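Side-chain contacts in ornithine carbamoyltransferase (Gloeobacter violaceus, PDB 3GD5), which probably catalyses the reversible transfer of the carbamoyl group from carbamoyl phosphate to L-ornithine, giving L-citrulline and phosphate in arginine biosynthesis: residues F112-T115 with E116-E119; L146-R149 with E150-R154; R290-I293 with W294-A297. All coordinates share one frame; numbering follows the deposited sequence.

Interaction 1 of 3, residues F112-T115 with E116-E119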
# COMPACT_ATOMS: atom_id res chain seq x y z
N PHE A 112 6.07 8.37 20.44
CA PHE A 112 5.00 7.71 21.16
C PHE A 112 5.48 7.46 22.58
O PHE A 112 4.79 7.77 23.55
CB PHE A 112 4.64 6.39 20.48
CG PHE A 112 4.17 6.56 19.06
CD1 PHE A 112 2.98 7.22 18.78
CD2 PHE A 112 4.95 6.10 18.00
CE1 PHE A 112 2.56 7.43 17.47
CE2 PHE A 112 4.55 6.31 16.68
CZ PHE A 112 3.35 6.98 16.41
N ALA A 113 6.68 6.91 22.71
CA ALA A 113 7.22 6.63 24.03
C ALA A 113 8.08 7.78 24.55
O ALA A 113 8.93 8.31 23.84
CB ALA A 113 8.03 5.34 24.00
N GLN A 114 7.84 8.17 25.80
CA GLN A 114 8.60 9.24 26.44
C GLN A 114 10.07 8.84 26.43
O GLN A 114 10.95 9.68 26.24
CB GLN A 114 8.12 9.42 27.88
CG GLN A 114 8.71 10.62 28.61
CD GLN A 114 8.10 11.94 28.17
OE1 GLN A 114 7.00 11.96 27.63
NE2 GLN A 114 8.79 13.04 28.43
N THR A 115 10.33 7.56 26.64
CA THR A 115 11.70 7.07 26.69
C THR A 115 12.48 7.35 25.40
O THR A 115 13.64 7.75 25.45
CB THR A 115 11.74 5.55 27.00
OG1 THR A 115 13.11 5.11 27.09
CG2 THR A 115 11.02 4.75 25.93
N GLU A 116 11.84 7.16 24.25
CA GLU A 116 12.50 7.42 22.98
C GLU A 116 12.84 8.91 22.87
O GLU A 116 13.89 9.28 22.34
CB GLU A 116 11.61 7.02 21.80
CG GLU A 116 12.21 7.40 20.45
CD GLU A 116 11.51 6.73 19.28
OE1 GLU A 116 10.27 6.85 19.16
OE2 GLU A 116 12.20 6.09 18.46
N LEU A 117 11.95 9.75 23.39
CA LEU A 117 12.16 11.20 23.38
C LEU A 117 13.42 11.52 24.16
O LEU A 117 14.18 12.42 23.80
CB LEU A 117 10.97 11.92 24.03
CG LEU A 117 11.10 13.44 24.14
CD1 LEU A 117 11.16 14.02 22.74
CD2 LEU A 117 9.92 14.03 24.92
N GLU A 118 13.62 10.79 25.24
CA GLU A 118 14.78 10.99 26.11
C GLU A 118 16.06 10.55 25.41
O GLU A 118 17.12 11.14 25.62
CB GLU A 118 14.54 10.25 27.42
CG GLU A 118 13.23 10.68 28.08
CD GLU A 118 12.82 9.83 29.28
OE1 GLU A 118 12.87 8.59 29.17
OE2 GLU A 118 12.42 10.41 30.31
N GLU A 119 15.95 9.52 24.57
CA GLU A 119 17.09 9.01 23.80
C GLU A 119 17.66 10.17 22.98
O GLU A 119 18.86 10.44 23.00
CB GLU A 119 16.62 7.91 22.84
CG GLU A 119 16.95 6.49 23.22
CD GLU A 119 18.41 6.15 22.97
OE1 GLU A 119 19.28 6.74 23.64
OE2 GLU A 119 18.69 5.29 22.11
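The first turn of helix 114-124, the helix of the beta-alpha-beta unit that leads from strand 106-110 to strand 128-130, is closed by backbone bonds and side chains. Ala113 holds the N-cap position, and its carbonyl O receives weak bonds from Glu116 N and, at 3.4 Å, from Leu117 N; the hydroxyl of Thr111 is a further partner of the same oxygen. Glu118 N reaches Gln114 O at 3.1 Å, and Glu119 N reaches Thr115 O at 3.0 Å. The side chain of Glu118 turns back along the turn: CG stands anti to its own carbonyl carbon (chi1 -55°), and the extended chain brings OE1 to 3.9 Å from Thr115 CB. The other oxygen, OE2, comes to 4.1 Å from Gln114 CG, where the two side chains cross at about a right angle, with amide and carboxylate planes 83° apart. A carboxylate suits this place, since the helix dipole should favour negative charge near the N-terminal end. Gln114 and Leu117 run side by side in the same direction, and NE2 of the amide passes 3.8 Å from the methyl CD2. The amide is held from elsewhere, OE1 by the hydroxyl of Thr133 and NE2 by the carbonyl of Leu17, so glutamine serves an acceptor and a donor at once. Its side chain is about 6 Å from that of Pro138 and about 7 Å from that of Asn168, assigned by similarity to carbamoyl phosphate and ornithine. The buried Leu117 packs on Val128 and Asn130 of strand 128-130, while Glu116 and Glu119 touch Val93 of helix 93-100.

Interaction 2 of 3, residues L146-R149 with E150-R154; sequences LTIR and ENFGR
Ile148 O takes two backbone N-H groups at the end of helix 138-152. Phe152 N arrives at 2.9 Å, nearly along the C=O axis, as the regular helical donor, whereas Asn151 N, at the same distance, stands well above the carbonyl plane, a poorer direction than that of Phe152 N. Asn151 N also makes a weak bond to Thr147 O. One residue further on, Gly153 N meets Arg149 O at 2.7 Å, so the last turn stays bonded even as the chain leaves helical geometry.

Two side-chain pairs, Ile148 with Phe152 and Leu146 with Glu150, keep the same spacing of four. Ile148 CG2, anti to its own backbone N, touches Phe152 CD1 at 3.9 Å, the two side chains crossing at a slant. Both are apolar and turn to Ile228 of strand 228-231 and to Leu158. Leu146 CD2 lies against the carboxylate end of Glu150, a tight fit whose detail is less sure. The charge of that carboxylate is met elsewhere: OE2 forms salt bridges with Lys38 and Arg39, and OE1 accepts from Asn299. Thr147 is likewise held from outside, its OG1 bonded to Ala143 O and Asn299 ND2. On the exposed side Arg149, bent at chi2 and chi3 (70° and 68°), reaches five residues on, with Arg154 CA 3.9 Å above its guanidinium plane and over the centre; lattice contacts may influence this pose.

Gly153 has a positive phi of 65°, a conformation that glycine adopts readily. As the first non-helical residue it gives glycine termination of a helix, here the one whose first turn holds Pro138, Cys139 and Gln140, carbamoyl phosphate residues by similarity.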
# COMPACT_ATOMS: atom_id res chain seq x y z
N LEU A 146 -1.70 30.05 29.64
CA LEU A 146 -1.59 31.41 29.13
C LEU A 146 -2.96 31.92 28.69
O LEU A 146 -3.25 33.12 28.75
CB LEU A 146 -0.63 31.43 27.94
CG LEU A 146 0.14 32.69 27.56
CD1 LEU A 146 0.90 32.41 26.27
CD2 LEU A 146 -0.80 33.87 27.35
N THR A 147 -3.82 31.01 28.25
CA THR A 147 -5.15 31.39 27.81
C THR A 147 -6.03 31.67 29.03
O THR A 147 -6.77 32.65 29.04
CB THR A 147 -5.80 30.28 26.96
OG1 THR A 147 -4.96 29.98 25.84
CG2 THR A 147 -7.17 30.74 26.45
N ILE A 148 -5.92 30.82 30.05
CA ILE A 148 -6.71 30.99 31.27
C ILE A 148 -6.33 32.31 31.90
O ILE A 148 -7.20 33.09 32.29
CB ILE A 148 -6.44 29.84 32.27
CG1 ILE A 148 -6.89 28.51 31.67
CG2 ILE A 148 -7.19 30.09 33.58
CD1 ILE A 148 -6.65 27.31 32.57
N ARG A 149 -5.03 32.57 32.00
CA ARG A 149 -4.52 33.81 32.56
C ARG A 149 -5.12 35.01 31.84
O ARG A 149 -5.60 35.95 32.48
CB ARG A 149 -2.99 33.83 32.47
CG ARG A 149 -2.35 35.22 32.47
CD ARG A 149 -2.44 35.94 33.81
NE ARG A 149 -1.63 35.31 34.85
CZ ARG A 149 -1.27 35.91 35.98
NH1 ARG A 149 -0.53 35.26 36.88
NH2 ARG A 149 -1.63 37.16 36.21
N GLU A 150 -5.12 34.99 30.52
CA GLU A 150 -5.67 36.09 29.74
C GLU A 150 -7.17 36.26 29.96
O GLU A 150 -7.72 37.33 29.69
CB GLU A 150 -5.40 35.90 28.24
CG GLU A 150 -3.93 35.79 27.87
CD GLU A 150 -3.71 35.61 26.37
OE1 GLU A 150 -4.39 34.75 25.77
OE2 GLU A 150 -2.86 36.33 25.80
N ASN A 151 -7.84 35.21 30.43
CA ASN A 151 -9.28 35.28 30.66
C ASN A 151 -9.71 35.68 32.08
O ASN A 151 -10.76 36.30 32.26
CB ASN A 151 -9.96 33.95 30.32
CG ASN A 151 -10.23 33.80 28.83
OD1 ASN A 151 -9.32 33.50 28.05
ND2 ASN A 151 -11.48 34.01 28.43
N PHE A 152 -8.91 35.32 33.08
CA PHE A 152 -9.27 35.65 34.45
C PHE A 152 -8.26 36.57 35.15
O PHE A 152 -8.44 36.94 36.31
CB PHE A 152 -9.44 34.37 35.28
CG PHE A 152 -10.53 33.47 34.78
CD1 PHE A 152 -10.26 32.46 33.87
CD2 PHE A 152 -11.84 33.63 35.24
CE1 PHE A 152 -11.27 31.61 33.42
CE2 PHE A 152 -12.86 32.78 34.80
CZ PHE A 152 -12.57 31.77 33.89
N GLY A 153 -7.20 36.93 34.43
CA GLY A 153 -6.19 37.80 35.01
C GLY A 153 -5.44 37.17 36.17
O GLY A 153 -4.76 37.86 36.92
N ARG A 154 -5.57 35.86 36.31
CA ARG A 154 -4.90 35.13 37.39
C ARG A 154 -4.95 33.63 37.10
O ARG A 154 -5.68 33.19 36.21
CB ARG A 154 -5.60 35.41 38.72
CG ARG A 154 -7.07 35.00 38.74
CD ARG A 154 -7.70 35.19 40.11
NE ARG A 154 -9.14 34.90 40.10
CZ ARG A 154 -10.05 35.62 39.44
NH1 ARG A 154 -9.68 36.67 38.73
NH2 ARG A 154 -11.33 35.27 39.49

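Interaction 3 of 3, residues R290-I293 with W294-A297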
# COMPACT_ATOMS: atom_id res chain seq x y z
N ARG A 290 -18.97 30.60 25.61
CA ARG A 290 -18.05 30.27 26.69
C ARG A 290 -16.78 29.61 26.19
O ARG A 290 -15.81 29.43 26.93
CB ARG A 290 -18.73 29.34 27.70
CG ARG A 290 -19.79 30.02 28.56
CD ARG A 290 -20.53 29.01 29.42
NE ARG A 290 -21.46 29.64 30.35
CZ ARG A 290 -21.09 30.36 31.40
NH1 ARG A 290 -19.80 30.53 31.66
NH2 ARG A 290 -22.01 30.91 32.18
N SER A 291 -16.78 29.26 24.91
CA SER A 291 -15.63 28.62 24.29
C SER A 291 -14.46 29.58 24.09
O SER A 291 -14.65 30.74 23.71
CB SER A 291 -16.04 28.05 22.93
OG SER A 291 -14.90 27.64 22.20
N ARG A 292 -13.25 29.08 24.34
CA ARG A 292 -12.04 29.87 24.14
C ARG A 292 -11.06 29.04 23.30
O ARG A 292 -9.88 29.37 23.17
CB ARG A 292 -11.40 30.24 25.47
CG ARG A 292 -12.25 31.18 26.30
CD ARG A 292 -12.42 32.52 25.63
NE ARG A 292 -13.29 33.40 26.40
CZ ARG A 292 -14.62 33.36 26.36
NH1 ARG A 292 -15.24 32.49 25.57
NH2 ARG A 292 -15.33 34.18 27.12
N ILE A 293 -11.60 27.98 22.71
CA ILE A 293 -10.84 27.05 21.87
C ILE A 293 -9.96 27.68 20.79
O ILE A 293 -8.80 27.28 20.63
CB ILE A 293 -11.81 26.05 21.22
CG1 ILE A 293 -12.41 25.15 22.30
CG2 ILE A 293 -11.09 25.21 20.17
CD1 ILE A 293 -13.52 24.26 21.80
N TRP A 294 -10.50 28.65 20.06
CA TRP A 294 -9.75 29.30 18.99
C TRP A 294 -8.62 30.16 19.57
O TRP A 294 -7.51 30.17 19.02
CB TRP A 294 -10.69 30.13 18.09
CG TRP A 294 -11.86 29.30 17.58
CD1 TRP A 294 -13.18 29.64 17.63
CD2 TRP A 294 -11.82 27.97 17.04
NE1 TRP A 294 -13.96 28.61 17.17
CE2 TRP A 294 -13.15 27.57 16.80
CE3 TRP A 294 -10.78 27.07 16.74
CZ2 TRP A 294 -13.49 26.31 16.27
CZ3 TRP A 294 -11.11 25.82 16.21
CH2 TRP A 294 -12.46 25.45 15.99
N ASP A 295 -8.88 30.86 20.67
CA ASP A 295 -7.83 31.67 21.31
C ASP A 295 -6.77 30.71 21.87
O ASP A 295 -5.57 30.96 21.79
CB ASP A 295 -8.40 32.52 22.45
CG ASP A 295 -9.35 33.61 21.97
OD1 ASP A 295 -9.18 34.12 20.85
OD2 ASP A 295 -10.27 33.98 22.73
N GLU A 296 -7.24 29.61 22.44
CA GLU A 296 -6.37 28.60 23.01
C GLU A 296 -5.44 28.02 21.94
O GLU A 296 -4.26 27.77 22.20
CB GLU A 296 -7.23 27.49 23.62
CG GLU A 296 -6.47 26.28 24.13
CD GLU A 296 -7.41 25.13 24.46
OE1 GLU A 296 -6.93 24.11 25.00
OE2 GLU A 296 -8.62 25.24 24.17
N ALA A 297 -5.96 27.82 20.73
CA ALA A 297 -5.18 27.28 19.62
C ALA A 297 -4.11 28.28 19.16
O ALA A 297 -2.94 27.91 18.94
CB ALA A 297 -6.11 26.91 18.45
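One face of the Trp294 indole carries the methyl CG2 of Ile293, a CH-pi contact 4.1 Å from the centroid of the six-membered ring and 18° off its normal. The methyl is offset toward the rim, 3.9 Å from CE3. With CG2 anti to its own backbone N, Ile293 sets this branch beside the next residue. Both side chains pack on Met286 and Leu273, and Trp294 also meets Asp95 of the second subunit. The guanidinium of Arg292 has Ser291 O in its plane, bonded to NH1 at 2.6 Å, although the donor stands 63° out of the carbonyl plane; Pro289 O is a second acceptor for NH1. These residues open helix 293-312, with Arg292 as N-cap. Glu296 N bonds to Arg292 O at 2.7 Å, and Ala297 N to Ile293 O at 2.9 Å. Arg292 and Asp295 point the same way, CD and OD2 3.9 Å apart, but Asp295 pairs instead with Arg102 of the second subunit. Glu296 is long enough, when extended, to span to strand 268-271, where OE2 receives the backbone N-H of His271; OE1 lies close to Asp144 OD1, a like charge, and the side chain rests against Gln140, a carbamoyl phosphate residue by similarity.

Along the chain the three contacts follow in order, interaction 1 at the start of helix 114-124, interaction 2 at the end of helix 138-152 and interaction 3 at the start of helix 293-312. Interaction 1 lies in the carbamoyl phosphate binding domain, beside its parallel sheet, with its centre about 32 Å from that of interaction 2 and about 30 Å from that of interaction 3, across the middle of the chain. Interactions 2 and 3 have centres about 12 Å apart and touch: Thr147 OG1 approaches Glu296 CA at 3.5 Å. Helices 138-152 and 293-312 thus pack on each other and on strand 268-271; as in this family, they link the two domains.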